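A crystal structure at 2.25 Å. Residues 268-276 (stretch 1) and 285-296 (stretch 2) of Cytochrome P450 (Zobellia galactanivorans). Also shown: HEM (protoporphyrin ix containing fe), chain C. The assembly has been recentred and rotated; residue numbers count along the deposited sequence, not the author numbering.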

# COMPACT_ATOMS: atom_id res chain seq x y z
N THR A 268 -7.32 -2.42 -0.48
CA THR A 268 -8.69 -2.67 -0.09
C THR A 268 -8.86 -3.94 0.69
O THR A 268 -9.52 -3.96 1.73
CB THR A 268 -9.61 -2.68 -1.34
OG1 THR A 268 -9.60 -1.37 -1.93
CG2 THR A 268 -11.03 -3.01 -0.97
N GLN A 269 -8.20 -4.99 0.24
CA GLN A 269 -8.42 -6.32 0.82
C GLN A 269 -7.31 -7.26 0.39
O GLN A 269 -6.58 -6.97 -0.53
CB GLN A 269 -9.78 -6.92 0.38
CG GLN A 269 -9.89 -7.17 -1.13
CD GLN A 269 -11.20 -7.82 -1.58
OE1 GLN A 269 -12.00 -8.31 -0.77
NE2 GLN A 269 -11.41 -7.83 -2.90
N MET A 270 -7.21 -8.37 1.08
CA MET A 270 -6.26 -9.39 0.73
C MET A 270 -6.82 -10.75 1.10
O MET A 270 -7.42 -10.92 2.16
CB MET A 270 -4.93 -9.16 1.46
CG MET A 270 -3.80 -10.06 0.93
SD MET A 270 -3.54 -9.97 -0.87
CE MET A 270 -2.99 -8.26 -1.05
N GLY A 271 -6.60 -11.73 0.25
CA GLY A 271 -7.14 -13.04 0.53
C GLY A 271 -6.33 -13.86 1.49
O GLY A 271 -5.17 -13.55 1.77
N ARG A 272 -6.97 -14.93 1.96
CA ARG A 272 -6.34 -16.06 2.61
C ARG A 272 -7.04 -17.35 2.09
O ARG A 272 -8.16 -17.29 1.55
CB ARG A 272 -6.53 -15.98 4.11
CG ARG A 272 -5.94 -14.76 4.79
CD ARG A 272 -4.43 -14.90 4.94
NE ARG A 272 -3.81 -13.89 5.80
CZ ARG A 272 -3.37 -12.69 5.38
NH1 ARG A 272 -3.54 -12.28 4.12
NH2 ARG A 272 -2.78 -11.88 6.26
N VAL A 273 -6.41 -18.50 2.28
CA VAL A 273 -7.01 -19.78 1.91
C VAL A 273 -7.42 -20.51 3.19
O VAL A 273 -6.63 -20.67 4.12
CB VAL A 273 -6.01 -20.62 1.08
CG1 VAL A 273 -6.35 -22.12 1.11
CG2 VAL A 273 -5.96 -20.07 -0.34
N VAL A 274 -8.67 -20.96 3.22
CA VAL A 274 -9.23 -21.66 4.40
C VAL A 274 -8.72 -23.12 4.42
O VAL A 274 -8.73 -23.78 3.40
CB VAL A 274 -10.78 -21.65 4.38
CG1 VAL A 274 -11.33 -22.29 5.64
CG2 VAL A 274 -11.32 -20.23 4.23
N THR A 275 -8.23 -23.60 5.55
CA THR A 275 -7.55 -24.88 5.57
C THR A 275 -8.41 -25.98 6.16
O THR A 275 -8.00 -27.14 6.19
CB THR A 275 -6.23 -24.82 6.39
OG1 THR A 275 -6.51 -24.50 7.75
CG2 THR A 275 -5.24 -23.79 5.79
N GLU A 276 -9.58 -25.62 6.67
CA GLU A 276 -10.45 -26.55 7.40
C GLU A 276 -11.82 -25.91 7.52
O GLU A 276 -11.92 -24.69 7.51
CB GLU A 276 -9.88 -26.87 8.81
CG GLU A 276 -9.85 -25.69 9.76
CD GLU A 276 -9.24 -26.01 11.13
OE1 GLU A 276 -9.07 -27.21 11.45
OE2 GLU A 276 -8.92 -25.07 11.90
N VAL A 285 -17.84 -21.65 6.15
CA VAL A 285 -16.85 -21.58 5.07
C VAL A 285 -16.13 -22.91 4.95
O VAL A 285 -15.61 -23.47 5.95
CB VAL A 285 -15.81 -20.45 5.24
CG1 VAL A 285 -15.43 -19.91 3.86
CG2 VAL A 285 -16.35 -19.32 6.10
N LYS A 286 -16.11 -23.37 3.70
CA LYS A 286 -15.63 -24.69 3.36
C LYS A 286 -14.10 -24.65 3.17
O LYS A 286 -13.53 -23.64 2.74
CB LYS A 286 -16.38 -25.21 2.10
N ALA A 287 -13.43 -25.76 3.51
CA ALA A 287 -11.99 -25.89 3.29
C ALA A 287 -11.61 -25.72 1.80
O ALA A 287 -12.41 -26.02 0.89
CB ALA A 287 -11.49 -27.22 3.82
N ASP A 288 -10.41 -25.21 1.57
CA ASP A 288 -9.92 -24.90 0.23
C ASP A 288 -10.69 -23.79 -0.48
O ASP A 288 -10.46 -23.60 -1.66
CB ASP A 288 -9.84 -26.15 -0.69
N SER A 289 -11.58 -23.05 0.18
CA SER A 289 -12.12 -21.82 -0.43
C SER A 289 -11.28 -20.63 0.06
O SER A 289 -10.38 -20.78 0.87
CB SER A 289 -13.59 -21.64 -0.06
OG SER A 289 -13.76 -21.38 1.33
N ARG A 290 -11.58 -19.44 -0.45
CA ARG A 290 -10.88 -18.22 -0.07
C ARG A 290 -11.74 -17.29 0.78
O ARG A 290 -12.94 -17.14 0.51
CB ARG A 290 -10.48 -17.47 -1.34
CG ARG A 290 -9.47 -18.22 -2.19
CD ARG A 290 -8.71 -17.28 -3.07
NE ARG A 290 -9.54 -16.72 -4.14
CZ ARG A 290 -9.18 -15.71 -4.92
NH1 ARG A 290 -8.01 -15.10 -4.73
NH2 ARG A 290 -9.99 -15.28 -5.88
N ILE A 291 -11.14 -16.66 1.79
CA ILE A 291 -11.78 -15.50 2.42
C ILE A 291 -10.97 -14.29 2.05
O ILE A 291 -9.89 -14.44 1.47
CB ILE A 291 -11.93 -15.63 3.95
CG1 ILE A 291 -10.58 -15.79 4.65
CG2 ILE A 291 -12.80 -16.80 4.30
CD1 ILE A 291 -10.10 -14.50 5.25
N SER A 292 -11.51 -13.10 2.31
CA SER A 292 -10.73 -11.88 2.20
C SER A 292 -10.81 -11.09 3.52
O SER A 292 -11.81 -11.11 4.22
CB SER A 292 -11.12 -11.04 0.99
OG SER A 292 -12.09 -10.05 1.25
N LEU A 293 -9.69 -10.47 3.86
CA LEU A 293 -9.59 -9.54 4.97
C LEU A 293 -9.80 -8.16 4.37
O LEU A 293 -8.92 -7.65 3.70
CB LEU A 293 -8.23 -9.66 5.60
CG LEU A 293 -7.85 -11.08 6.03
CD1 LEU A 293 -6.41 -11.25 6.48
CD2 LEU A 293 -8.77 -11.50 7.14
N CYS A 294 -10.99 -7.60 4.50
CA CYS A 294 -11.29 -6.37 3.81
C CYS A 294 -10.94 -5.21 4.76
O CYS A 294 -11.78 -4.72 5.51
CB CYS A 294 -12.75 -6.35 3.34
SG CYS A 294 -13.21 -4.86 2.44
N TRP A 295 -9.69 -4.78 4.67
CA TRP A 295 -9.15 -3.70 5.48
C TRP A 295 -9.99 -2.42 5.33
O TRP A 295 -10.22 -1.70 6.30
CB TRP A 295 -7.67 -3.42 5.10
CG TRP A 295 -6.81 -4.66 4.82
CD1 TRP A 295 -6.32 -5.06 3.61
CD2 TRP A 295 -6.33 -5.62 5.77
NE1 TRP A 295 -5.57 -6.23 3.74
CE2 TRP A 295 -5.56 -6.58 5.06
CE3 TRP A 295 -6.47 -5.76 7.15
CZ2 TRP A 295 -4.95 -7.67 5.67
CZ3 TRP A 295 -5.85 -6.86 7.79
CH2 TRP A 295 -5.11 -7.81 7.05
N ALA A 296 -10.45 -2.13 4.13
CA ALA A 296 -11.21 -0.89 3.89
C ALA A 296 -12.56 -0.85 4.65
O ALA A 296 -12.92 0.19 5.16
CB ALA A 296 -11.42 -0.66 2.42
CHA HEM C . 1.99 -6.07 3.36
CHB HEM C . -0.73 -2.12 2.78
CHC HEM C . 3.06 0.26 0.99
CHD HEM C . 5.58 -3.81 0.99
C1A HEM C . 0.94 -5.19 3.37
C2A HEM C . -0.37 -5.48 3.87
C3A HEM C . -1.09 -4.39 3.71
C4A HEM C . -0.30 -3.39 3.10
CMA HEM C . -2.52 -4.27 4.12
CAA HEM C . -0.88 -6.77 4.52
CBA HEM C . -1.10 -7.83 3.46
CGA HEM C . -1.51 -9.15 4.08
O1A HEM C . -1.33 -10.18 3.45
O2A HEM C . -2.01 -9.24 5.22
C1B HEM C . 0.07 -1.13 2.24
C2B HEM C . -0.38 0.20 2.11
C3B HEM C . 0.68 0.90 1.57
C4B HEM C . 1.79 -0.10 1.43
CMB HEM C . -1.75 0.70 2.42
CAB HEM C . 0.88 2.31 1.24
CBB HEM C . 0.07 3.29 1.57
C1C HEM C . 4.09 -0.62 0.83
C2C HEM C . 5.31 -0.34 0.21
C3C HEM C . 6.01 -1.51 0.15
C4C HEM C . 5.21 -2.50 0.78
CMC HEM C . 5.77 0.99 -0.30
CAC HEM C . 7.37 -1.74 -0.37
CBC HEM C . 8.18 -0.85 -0.94
C1D HEM C . 4.80 -4.73 1.70
C2D HEM C . 5.29 -6.09 2.01
C3D HEM C . 4.31 -6.72 2.69
C4D HEM C . 3.20 -5.76 2.74
CMD HEM C . 6.65 -6.59 1.68
CAD HEM C . 4.36 -8.14 3.23
CBD HEM C . 4.71 -8.27 4.72
CGD HEM C . 4.80 -9.75 5.13
O1D HEM C . 4.33 -10.67 4.37
O2D HEM C . 5.33 -10.12 6.23
NA HEM C . 0.95 -3.90 2.86
NB HEM C . 1.33 -1.26 1.83
NC HEM C . 4.02 -1.93 1.15
ND HEM C . 3.56 -4.60 2.17
FE HEM C . 2.49 -3.02 2.03
O HOH W 1 1.52 -3.55 0.07

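Strands 270-274 and 290-293 run antiparallel, and their backbones carry most of the polar bonding. Met270 and Leu293 exchange two hydrogen bonds, Leu293 N to Met270 O at 2.9 Å and Met270 N to Leu293 O at 3.2 Å; Arg272 and Ile291 form the next such pair, with Arg272 N 3.0 Å from Ile291 O and Ile291 N 3.1 Å from Arg272 O. Between them, Gly271 lies opposite Ser292, their CA atoms 4.1 Å apart.

Val274 covers the most surface. Its backbone continues the ladder into the Lys286-Ser289 type II turn: Val274 N donates to Ser289 O and Asp288 N to Val274 O, both at 2.9 Å. Its branched, apolar side chain points toward the other stretch, where Val274 CG2 packs 3.7 Å from Ile291 CG2 and 4.1 Å from Val285 CG1.

Arg272, next in area, shares a sheet face with Met270, Ile291 and Leu293. Leu293 CD1 lies over one face of its guanidinium, 3.5 Å from Arg272 CZ, which leaves the in-plane N-H groups free to bond: Arg272 NH2 reaches HEM O2A at 2.9 Å and NH1 reaches HEM O1A at 3.1 Å.

At the far end, Thr268 O accepts from Ala296 N at 3.2 Å, tying the loop to the helix start, while Ser292 OG donates to Gln269 OE1 at 2.7 Å.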